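Local structure of nisin biosynthesis protein NisC (Lactococcus lactis subsp. lactis, 2G0D) at residues Phe124-Glu127 / Asn128-Pro131; Gly142-Ser145 / Tyr146-Ile150; Asp254-Ala258 / Asp259-Lys263; Leu293-Asn297 / Asp298-Asp302. The protein acts as the zinc-containing cyclase of nisin biosynthesis, closing the thioether rings of the lantibiotic from its dehydrated precursor peptide. All coordinates share one frame; numbering follows the deposited sequence.

Contact 1 (Phe124-Glu127 / Asn128-Pro131); sequences FNLE and NITP
Asn128 N donates back to Asn125 O at 3.0 Å, the shorter of the two hydrogen bonds between 124-127 and 128-131, in the loop that joins helices 100-122 and 131-134. One residue further on, Ile129 N bonds to Leu126 O at 3.3 Å. The two successive bonds, each spanning three residues, coil the chain into a short 3-10 turn at Leu126 and Glu127. The side chain of Asn125 braces the start of this coil: its OD1 takes the N-H of Glu127 (OD1 to N 3.1 Å), which makes an Asx turn. With chi1 at -169° the Asn125 amide leans toward the residue's own carbonyl side, where it also lies against Asn128, the two amide planes turned 54° apart.

Apolar groups gather round Ile129. Its CD1 sits 3.8 Å from Phe124 CZ, at the rim of the ring, and its CG1 lies in the ring plane. Leu126 runs alongside and points the same way, CD1 to Ile129 CD1 4.1 Å, while Leu126 N lies over one face of the Phe124 ring. Leu126 and Ile129 both continue onto Leu169, and Phe124 meets Phe165 edge to face. Beyond the turn, Thr130 is fixed by bonds to Asn185 and Asp133.

Chemically the turn is divided: Asn125 OD1 and two backbone carbonyls take up the N-H groups of Glu127, Asn128 and Ile129 at the surface, while Phe124, Leu126 and Ile129 attach the turn to Phe165 of helix 156-168 and to Leu169 just after it.

Contact 2 (Gly142-Ser145 / Tyr146-Ile150); sequences GILS and YLLLI
Two leucines, Leu144 and Leu148, meet through their branches one helical turn apart: Leu144 CG is 3.8 Å from Leu148 CD1, and Leu144 CD1 presses equally close to Leu148 CG. Ile143 and Leu147 pair differently, running side by side in the same direction with Ile143 CG2 3.6 Å from Leu147 CD1. Because chi1 of Ile143 is -72°, CG2 is the branch set opposite the backbone N, and it meets Leu147.

Helix 140-147 is one of the helices of the alpha toroid, and its side chains pack on the neighbouring helices: Leu144 and Leu147 on helix 156-168, Leu148 on Tyr217 of helix 208-221, and Tyr146 on helix 85-92.

Backbone bonds hold the spacing. Leu147 N binds Ile143 O at 2.9 Å, and Leu148 N binds Leu144 O at 2.9 Å. Tyr146 N to Gly142 O is weak at 3.5 Å. The chain leaves the helix through a type I turn from Leu147 to Ile150, with Ile150 N bonded to Leu147 O.

The buried polar ends find partners further off in the chain: Ser145 OG bonds to Gln397 O, and Tyr146 OH to Asn110 OD1.

Contact 3 (Asp254-Ala258 / Asp259-Lys263); sequences DGLVA and DELKK
At Val257 the chain passes from strand 255-256 into helix 258-263, and the helical ladder begins with Leu261 N to Val257 O at 3.0 Å, followed by Lys262 N to Ala258 O at 2.9 Å. Glu260 reaches back to this start with an extended chain: its OE1 accepts the N-H of Val257 at 3.1 Å, nearly straight at 172°, through the lone pair turned away from OE2. The bond matches one half of a capping box; Val257, at the N-cap position, has no side-chain acceptor to return the other. The second carboxylate oxygen, OE2, is taken up by Lys253 in a salt bridge and by the backbone N-H groups of Ile267 and Arg268.

Leu256, just before the N-cap, and Leu261, four residues after it, form a hydrophobic staple. Their side chains cross at about a right angle, Leu256 CD1 lying 4.0 Å from Leu261 CD2, and both rest on Phe242 of helix 226-242. Asp259 OD1 touches Val257 CG1 at 3.3 Å; chi1 of 57° sets the carboxylate back toward Val257, and Glu260 N meets OD1 from above its plane.

Asp259 and Glu260 bring negative charge to the positive end of the helix dipole, which probably stabilises the first turn. Gripped through both oxygens, the Glu260 carboxylate ties the cap to the chain before and after it and is probably held ionised.

Contact 4 (Leu293-Asn297 / Asp298-Asp302); sequences LALDN and DYFVD
An asparagine N-cap opens helix 298-314: Asn297 OD1 accepts the N-H of Phe300 at 3.0 Å, with an N-H...O angle of 162° and the donor standing above the amide's carbonyl plane. The same amide lies flat over the Phe300 ring, the two planes only 12° apart. ND2 is 3.6 Å above the ring plane, displaced toward the rim, and CG sits over the side of the ring nearer its attachment to the chain. One side chain thus both caps the helix and stacks on a residue of its first turn. The torsion at Asn297 CA-CB, -172°, swings the amide toward the coming helix, and the capping bond then fixes its rotation above the ring. Tyr299 CB also closes on Asn297 OD1, at 3.2 Å, while the phenol hydroxyl leads off to a hydrogen bond with Glu240.

The cap belongs to a short connection between two helices of the alpha toroid, 281-294 and 298-314. Asp296, with positive phi, breaks out of the first helix and lets the chain reverse. Leu295 CD1 then comes to the edge of Phe300, 4.1 Å from CE2, and both residues pack on Ile236 of helix 226-242. Across the bend, Leu293 CD2 meets Val301 CG2 at 3.8 Å, the side chains crossing nearly perpendicularly.

A weak bond from Val301 N to Asn297 O, 3.3 Å long, starts the backbone ladder. The exposed carboxylates of Asp296 and Asp298 stand near each other, OD1 to OD1 4.7 Å, which is probably mildly unfavourable.

Overall arrangement
All four are local contacts spread over one helical chain, and none touches another. Contact 2 is the buried one, its centre about 11 Å from the centre of the chain, and relies on aliphatic packing along a helix. Contacts 1 and 4 lie at the surface, their centres about 21 Å from the chain's centre, where an asparagine side chain organises the turn between helices: by an Asx turn in contact 1, by an N-cap in contact 4. In contact 3, partly buried and centred about 25 Å from the chain's centre, a glutamate of the first turn reaches back to the N-H of the N-cap residue. Contacts 3 and 4 share a support, helix 226-242, although their centres are about 26 Å apart.

Contact 1 (Phe124-Glu127 / Asn128-Pro131)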
loop_
_atom_site.group_PDB
_atom_site.type_symbol
_atom_site.label_atom_id
_atom_site.label_comp_id
_atom_site.label_asym_id
_atom_site.label_seq_id
_atom_site.Cartn_x
_atom_site.Cartn_y
_atom_site.Cartn_z
ATOM N N PHE A 124 -21.759 7.564 -4.396
ATOM C CA PHE A 124 -21.265 6.363 -5.054
ATOM C C PHE A 124 -22.346 5.711 -5.936
ATOM O O PHE A 124 -23.451 5.443 -5.479
ATOM C CB PHE A 124 -20.721 5.369 -4.019
ATOM C CG PHE A 124 -20.280 4.061 -4.605
ATOM C CD1 PHE A 124 -19.069 3.957 -5.273
ATOM C CD2 PHE A 124 -21.074 2.932 -4.483
ATOM C CE1 PHE A 124 -18.654 2.753 -5.816
ATOM C CE2 PHE A 124 -20.661 1.719 -5.022
ATOM C CZ PHE A 124 -19.443 1.634 -5.689
ATOM N N ASN A 125 -21.998 5.466 -7.198
ATOM C CA ASN A 125 -22.844 4.724 -8.115
ATOM C C ASN A 125 -22.138 3.435 -8.484
ATOM O O ASN A 125 -21.126 3.458 -9.184
ATOM C CB ASN A 125 -23.131 5.561 -9.370
ATOM C CG ASN A 125 -24.223 4.957 -10.262
ATOM O OD1 ASN A 125 -24.501 3.752 -10.216
ATOM N ND2 ASN A 125 -24.838 5.800 -11.087
ATOM N N LEU A 126 -22.675 2.317 -8.000
ATOM C CA LEU A 126 -22.120 0.983 -8.254
ATOM C C LEU A 126 -21.966 0.628 -9.745
ATOM O O LEU A 126 -21.075 -0.146 -10.115
ATOM C CB LEU A 126 -22.960 -0.073 -7.525
ATOM C CG LEU A 126 -22.591 -1.560 -7.597
ATOM C CD1 LEU A 126 -21.275 -1.848 -6.888
ATOM C CD2 LEU A 126 -23.710 -2.377 -6.999
ATOM N N GLU A 127 -22.828 1.196 -10.595
ATOM C CA GLU A 127 -22.743 0.979 -12.045
ATOM C C GLU A 127 -21.447 1.525 -12.659
ATOM O O GLU A 127 -21.011 1.053 -13.717
ATOM C CB GLU A 127 -23.955 1.584 -12.770
ATOM C CG GLU A 127 -25.218 0.751 -12.665
ATOM C CD GLU A 127 -26.258 1.106 -13.717
ATOM O OE1 GLU A 127 -25.984 1.964 -14.591
ATOM O OE2 GLU A 127 -27.366 0.525 -13.667
ATOM N N ASN A 128 -20.848 2.515 -11.990
ATOM C CA ASN A 128 -19.641 3.196 -12.472
ATOM C C ASN A 128 -18.403 2.837 -11.649
ATOM O O ASN A 128 -17.372 3.527 -11.715
ATOM C CB ASN A 128 -19.857 4.716 -12.487
ATOM C CG ASN A 128 -21.050 5.130 -13.342
ATOM O OD1 ASN A 128 -21.274 4.573 -14.421
ATOM N ND2 ASN A 128 -21.824 6.113 -12.859
ATOM N N ILE A 129 -18.513 1.750 -10.883
ATOM C CA ILE A 129 -17.442 1.307 -9.976
ATOM C C ILE A 129 -16.125 1.044 -10.710
ATOM O O ILE A 129 -16.071 0.302 -11.695
ATOM C CB ILE A 129 -17.860 0.100 -9.070
ATOM C CG1 ILE A 129 -16.819 -0.129 -7.951
ATOM C CG2 ILE A 129 -18.109 -1.166 -9.895
ATOM C CD1 ILE A 129 -17.214 -1.187 -6.924
ATOM N N THR A 130 -15.080 1.699 -10.208
ATOM C CA THR A 130 -13.748 1.681 -10.780
ATOM C C THR A 130 -12.761 1.503 -9.606
ATOM O O THR A 130 -13.126 1.819 -8.464
ATOM C CB THR A 130 -13.507 2.978 -11.588
ATOM O OG1 THR A 130 -12.201 2.969 -12.160
ATOM C CG2 THR A 130 -13.698 4.237 -10.735
ATOM N N PRO A 131 -11.545 0.956 -9.856
ATOM C CA PRO A 131 -10.642 0.696 -8.701
ATOM C C PRO A 131 -10.362 1.851 -7.719
ATOM O O PRO A 131 -10.420 1.604 -6.514
ATOM C CB PRO A 131 -9.354 0.176 -9.357
ATOM C CG PRO A 131 -9.836 -0.473 -10.628
ATOM C CD PRO A 131 -10.931 0.487 -11.114
#

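Contact 2 (Gly142-Ser145 / Tyr146-Ile150)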
loop_
_atom_site.group_PDB
_atom_site.type_symbol
_atom_site.label_atom_id
_atom_site.label_comp_id
_atom_site.label_asym_id
_atom_site.label_seq_id
_atom_site.Cartn_x
_atom_site.Cartn_y
_atom_site.Cartn_z
ATOM N N GLY A 142 -6.976 2.129 1.229
ATOM C CA GLY A 142 -5.788 2.912 1.571
ATOM C C GLY A 142 -6.063 3.973 2.637
ATOM O O GLY A 142 -5.286 4.138 3.566
ATOM N N ILE A 143 -7.178 4.679 2.510
ATOM C CA ILE A 143 -7.586 5.675 3.521
ATOM C C ILE A 143 -7.792 5.028 4.888
ATOM O O ILE A 143 -7.306 5.550 5.890
ATOM C CB ILE A 143 -8.840 6.466 3.079
ATOM C CG1 ILE A 143 -8.471 7.430 1.947
ATOM C CG2 ILE A 143 -9.474 7.239 4.264
ATOM C CD1 ILE A 143 -9.685 8.192 1.304
ATOM N N LEU A 144 -8.483 3.887 4.916
ATOM C CA LEU A 144 -8.704 3.115 6.149
ATOM C C LEU A 144 -7.380 2.665 6.793
ATOM O O LEU A 144 -7.241 2.634 8.007
ATOM C CB LEU A 144 -9.643 1.936 5.848
ATOM C CG LEU A 144 -10.162 1.039 6.991
ATOM C CD1 LEU A 144 -10.814 1.861 8.121
ATOM C CD2 LEU A 144 -11.118 0.026 6.455
ATOM N N SER A 145 -6.393 2.345 5.971
ATOM C CA SER A 145 -5.067 1.924 6.474
ATOM C C SER A 145 -4.504 2.988 7.413
ATOM O O SER A 145 -4.068 2.681 8.535
ATOM C CB SER A 145 -4.089 1.692 5.323
ATOM O OG SER A 145 -2.897 1.096 5.819
ATOM N N TYR A 146 -4.516 4.238 6.931
ATOM C CA TYR A 146 -4.147 5.401 7.731
ATOM C C TYR A 146 -5.085 5.596 8.928
ATOM O O TYR A 146 -4.607 5.751 10.062
ATOM C CB TYR A 146 -4.095 6.704 6.903
ATOM C CG TYR A 146 -4.061 7.933 7.804
ATOM C CD1 TYR A 146 -2.895 8.292 8.491
ATOM C CD2 TYR A 146 -5.198 8.711 7.993
ATOM C CE1 TYR A 146 -2.873 9.397 9.352
ATOM C CE2 TYR A 146 -5.193 9.816 8.862
ATOM C CZ TYR A 146 -4.031 10.145 9.551
ATOM O OH TYR A 146 -4.017 11.250 10.397
ATOM N N LEU A 147 -6.397 5.587 8.687
ATOM C CA LEU A 147 -7.385 5.838 9.771
ATOM C C LEU A 147 -7.209 4.917 10.962
ATOM O O LEU A 147 -7.300 5.381 12.093
ATOM C CB LEU A 147 -8.842 5.810 9.262
ATOM C CG LEU A 147 -9.218 6.950 8.293
ATOM C CD1 LEU A 147 -10.604 6.683 7.664
ATOM C CD2 LEU A 147 -9.186 8.321 8.969
ATOM N N LEU A 148 -6.893 3.632 10.703
ATOM C CA LEU A 148 -6.753 2.619 11.755
ATOM C C LEU A 148 -5.568 2.814 12.720
ATOM O O LEU A 148 -5.496 2.163 13.774
ATOM C CB LEU A 148 -6.742 1.203 11.158
ATOM C CG LEU A 148 -8.101 0.767 10.588
ATOM C CD1 LEU A 148 -7.916 -0.445 9.689
ATOM C CD2 LEU A 148 -9.143 0.474 11.700
ATOM N N LEU A 149 -4.678 3.734 12.382
ATOM C CA LEU A 149 -3.621 4.180 13.288
ATOM C C LEU A 149 -4.096 5.225 14.303
ATOM O O LEU A 149 -3.372 5.523 15.241
ATOM C CB LEU A 149 -2.464 4.796 12.480
ATOM C CG LEU A 149 -1.631 3.851 11.595
ATOM C CD1 LEU A 149 -0.668 4.703 10.772
ATOM C CD2 LEU A 149 -0.874 2.789 12.459
ATOM N N ILE A 150 -5.267 5.824 14.082
ATOM C CA ILE A 150 -5.790 6.793 15.036
ATOM C C ILE A 150 -6.646 6.069 16.073
ATOM O O ILE A 150 -7.641 5.430 15.729
ATOM C CB ILE A 150 -6.639 7.907 14.343
ATOM C CG1 ILE A 150 -5.898 8.539 13.155
ATOM C CG2 ILE A 150 -7.041 8.977 15.341
ATOM C CD1 ILE A 150 -6.813 9.405 12.289
#

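Contact 3 (Asp254-Ala258 / Asp259-Lys263)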
loop_
_atom_site.group_PDB
_atom_site.type_symbol
_atom_site.label_atom_id
_atom_site.label_comp_id
_atom_site.label_asym_id
_atom_site.label_seq_id
_atom_site.Cartn_x
_atom_site.Cartn_y
_atom_site.Cartn_z
ATOM N N ASP A 254 -3.835 -11.170 -13.083
ATOM C CA ASP A 254 -4.124 -9.832 -12.558
ATOM C C ASP A 254 -5.624 -9.593 -12.459
ATOM O O ASP A 254 -6.080 -8.811 -11.629
ATOM C CB ASP A 254 -3.546 -8.753 -13.481
ATOM C CG ASP A 254 -2.045 -8.557 -13.334
ATOM O OD1 ASP A 254 -1.370 -9.316 -12.597
ATOM O OD2 ASP A 254 -1.540 -7.624 -13.998
ATOM N N GLY A 255 -6.380 -10.245 -13.336
ATOM C CA GLY A 255 -7.823 -10.028 -13.433
ATOM C C GLY A 255 -8.552 -11.303 -13.828
ATOM O O GLY A 255 -7.990 -12.145 -14.541
ATOM N N LEU A 256 -9.797 -11.439 -13.349
ATOM C CA LEU A 256 -10.676 -12.572 -13.678
ATOM C C LEU A 256 -11.919 -12.050 -14.372
ATOM O O LEU A 256 -12.546 -11.109 -13.900
ATOM C CB LEU A 256 -11.086 -13.369 -12.431
ATOM C CG LEU A 256 -9.977 -14.033 -11.614
ATOM C CD1 LEU A 256 -10.552 -14.652 -10.365
ATOM C CD2 LEU A 256 -9.167 -15.064 -12.398
ATOM N N VAL A 257 -12.261 -12.666 -15.497
ATOM C CA VAL A 257 -13.329 -12.166 -16.369
ATOM C C VAL A 257 -14.643 -12.890 -16.052
ATOM O O VAL A 257 -14.625 -14.016 -15.544
ATOM C CB VAL A 257 -12.923 -12.287 -17.854
ATOM C CG1 VAL A 257 -14.064 -11.948 -18.783
ATOM C CG2 VAL A 257 -11.704 -11.393 -18.159
ATOM N N ALA A 258 -15.764 -12.220 -16.338
ATOM C CA ALA A 258 -17.106 -12.660 -15.945
ATOM C C ALA A 258 -17.348 -14.147 -16.151
ATOM O O ALA A 258 -17.829 -14.827 -15.241
ATOM C CB ALA A 258 -18.176 -11.836 -16.673
ATOM N N ASP A 259 -17.006 -14.644 -17.341
ATOM C CA ASP A 259 -17.225 -16.054 -17.687
ATOM C C ASP A 259 -16.404 -17.021 -16.827
ATOM O O ASP A 259 -16.925 -18.048 -16.374
ATOM C CB ASP A 259 -17.012 -16.312 -19.196
ATOM C CG ASP A 259 -15.621 -15.894 -19.695
ATOM O OD1 ASP A 259 -14.912 -15.137 -18.998
ATOM O OD2 ASP A 259 -15.240 -16.328 -20.809
ATOM N N GLU A 260 -15.132 -16.679 -16.600
ATOM C CA GLU A 260 -14.256 -17.454 -15.729
ATOM C C GLU A 260 -14.833 -17.544 -14.316
ATOM O O GLU A 260 -14.811 -18.616 -13.696
ATOM C CB GLU A 260 -12.854 -16.842 -15.690
ATOM C CG GLU A 260 -12.183 -16.757 -17.055
ATOM C CD GLU A 260 -10.767 -16.237 -16.976
ATOM O OE1 GLU A 260 -10.581 -15.102 -16.496
ATOM O OE2 GLU A 260 -9.840 -16.969 -17.399
ATOM N N LEU A 261 -15.343 -16.416 -13.820
ATOM C CA LEU A 261 -16.013 -16.358 -12.524
ATOM C C LEU A 261 -17.272 -17.237 -12.509
ATOM O O LEU A 261 -17.503 -17.984 -11.551
ATOM C CB LEU A 261 -16.359 -14.903 -12.161
ATOM C CG LEU A 261 -15.176 -13.954 -11.902
ATOM C CD1 LEU A 261 -15.584 -12.490 -11.922
ATOM C CD2 LEU A 261 -14.538 -14.296 -10.582
ATOM N N LYS A 262 -18.071 -17.153 -13.576
ATOM C CA LYS A 262 -19.278 -17.981 -13.710
ATOM C C LYS A 262 -18.920 -19.463 -13.766
ATOM O O LYS A 262 -19.555 -20.279 -13.114
ATOM C CB LYS A 262 -20.087 -17.585 -14.949
ATOM C CG LYS A 262 -20.779 -16.224 -14.843
ATOM C CD LYS A 262 -21.735 -15.959 -16.029
ATOM C CE LYS A 262 -23.028 -16.771 -15.923
ATOM N NZ LYS A 262 -24.014 -16.437 -16.992
ATOM N N LYS A 263 -17.879 -19.799 -14.528
ATOM C CA LYS A 263 -17.411 -21.182 -14.623
ATOM C C LYS A 263 -16.769 -21.682 -13.323
ATOM O O LYS A 263 -16.853 -22.867 -13.002
ATOM C CB LYS A 263 -16.457 -21.368 -15.820
ATOM C CG LYS A 263 -16.064 -22.835 -16.046
ATOM C CD LYS A 263 -16.090 -23.284 -17.509
ATOM C CE LYS A 263 -14.758 -23.031 -18.215
ATOM N NZ LYS A 263 -13.627 -22.884 -17.243
#

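Contact 4 (Leu293-Asn297 / Asp298-Asp302)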
loop_
_atom_site.group_PDB
_atom_site.type_symbol
_atom_site.label_atom_id
_atom_site.label_comp_id
_atom_site.label_asym_id
_atom_site.label_seq_id
_atom_site.Cartn_x
_atom_site.Cartn_y
_atom_site.Cartn_z
ATOM N N LEU A 293 -3.742 -14.974 10.202
ATOM C CA LEU A 293 -3.578 -14.487 11.574
ATOM C C LEU A 293 -4.910 -13.975 12.128
ATOM O O LEU A 293 -5.236 -14.280 13.274
ATOM C CB LEU A 293 -2.473 -13.433 11.708
ATOM C CG LEU A 293 -1.052 -13.875 11.290
ATOM C CD1 LEU A 293 -0.109 -12.644 11.143
ATOM C CD2 LEU A 293 -0.452 -14.934 12.217
ATOM N N ALA A 294 -5.681 -13.233 11.319
ATOM C CA ALA A 294 -6.989 -12.693 11.766
ATOM C C ALA A 294 -8.053 -13.762 12.036
ATOM O O ALA A 294 -8.857 -13.603 12.961
ATOM C CB ALA A 294 -7.535 -11.678 10.768
ATOM N N LEU A 295 -8.079 -14.803 11.196
ATOM C CA LEU A 295 -9.047 -15.920 11.273
ATOM C C LEU A 295 -8.507 -17.126 12.079
ATOM O O LEU A 295 -9.201 -18.136 12.248
ATOM C CB LEU A 295 -9.464 -16.361 9.841
ATOM C CG LEU A 295 -10.162 -15.287 8.973
ATOM C CD1 LEU A 295 -10.323 -15.697 7.516
ATOM C CD2 LEU A 295 -11.557 -14.920 9.544
ATOM N N ASP A 296 -7.292 -16.998 12.606
ATOM C CA ASP A 296 -6.619 -18.086 13.321
ATOM C C ASP A 296 -6.620 -19.393 12.490
ATOM O O ASP A 296 -7.034 -20.458 12.943
ATOM C CB ASP A 296 -7.202 -18.281 14.736
ATOM C CG ASP A 296 -6.321 -19.163 15.624
ATOM O OD1 ASP A 296 -5.096 -19.246 15.361
ATOM O OD2 ASP A 296 -6.854 -19.767 16.592
ATOM N N ASN A 297 -6.158 -19.272 11.249
ATOM C CA ASN A 297 -6.084 -20.397 10.330
ATOM C C ASN A 297 -4.608 -20.670 10.022
ATOM O O ASN A 297 -3.944 -19.848 9.406
ATOM C CB ASN A 297 -6.899 -20.087 9.075
ATOM C CG ASN A 297 -7.026 -21.268 8.157
ATOM O OD1 ASN A 297 -6.042 -21.924 7.825
ATOM N ND2 ASN A 297 -8.253 -21.572 7.756
ATOM N N ASP A 298 -4.093 -21.807 10.480
ATOM C CA ASP A 298 -2.664 -22.122 10.341
ATOM C C ASP A 298 -2.323 -22.401 8.895
ATOM O O ASP A 298 -1.213 -22.117 8.459
ATOM C CB ASP A 298 -2.248 -23.338 11.193
ATOM C CG ASP A 298 -2.059 -23.004 12.678
ATOM O OD1 ASP A 298 -1.893 -21.816 13.019
ATOM O OD2 ASP A 298 -2.084 -23.957 13.511
ATOM N N TYR A 299 -3.279 -22.989 8.177
ATOM C CA TYR A 299 -3.129 -23.306 6.761
ATOM C C TYR A 299 -2.881 -22.038 5.917
ATOM O O TYR A 299 -1.947 -22.012 5.100
ATOM C CB TYR A 299 -4.351 -24.093 6.240
ATOM C CG TYR A 299 -4.437 -24.164 4.719
ATOM C CD1 TYR A 299 -3.556 -24.968 3.983
ATOM C CD2 TYR A 299 -5.381 -23.403 4.015
ATOM C CE1 TYR A 299 -3.619 -25.025 2.577
ATOM C CE2 TYR A 299 -5.451 -23.448 2.624
ATOM C CZ TYR A 299 -4.568 -24.262 1.912
ATOM O OH TYR A 299 -4.636 -24.305 0.537
ATOM N N PHE A 300 -3.702 -21.006 6.110
ATOM C CA PHE A 300 -3.503 -19.714 5.412
ATOM C C PHE A 300 -2.140 -19.104 5.729
ATOM O O PHE A 300 -1.473 -18.598 4.839
ATOM C CB PHE A 300 -4.579 -18.679 5.783
ATOM C CG PHE A 300 -5.990 -19.038 5.343
ATOM C CD1 PHE A 300 -6.225 -19.937 4.312
ATOM C CD2 PHE A 300 -7.075 -18.409 5.932
ATOM C CE1 PHE A 300 -7.531 -20.248 3.899
ATOM C CE2 PHE A 300 -8.389 -18.705 5.537
ATOM C CZ PHE A 300 -8.613 -19.627 4.510
ATOM N N VAL A 301 -1.733 -19.120 6.998
ATOM C CA VAL A 301 -0.439 -18.554 7.348
ATOM C C VAL A 301 0.679 -19.347 6.660
ATOM O O VAL A 301 1.528 -18.758 5.993
ATOM C CB VAL A 301 -0.211 -18.479 8.876
ATOM C CG1 VAL A 301 1.206 -18.013 9.171
ATOM C CG2 VAL A 301 -1.205 -17.511 9.526
ATOM N N ASP A 302 0.648 -20.675 6.792
ATOM C CA ASP A 302 1.635 -21.545 6.130
ATOM C C ASP A 302 1.637 -21.358 4.587
ATOM O O ASP A 302 2.698 -21.358 3.964
ATOM C CB ASP A 302 1.450 -23.037 6.544
ATOM C CG ASP A 302 1.743 -23.292 8.048
ATOM O OD1 ASP A 302 2.280 -22.374 8.723
ATOM O OD2 ASP A 302 1.431 -24.409 8.567
#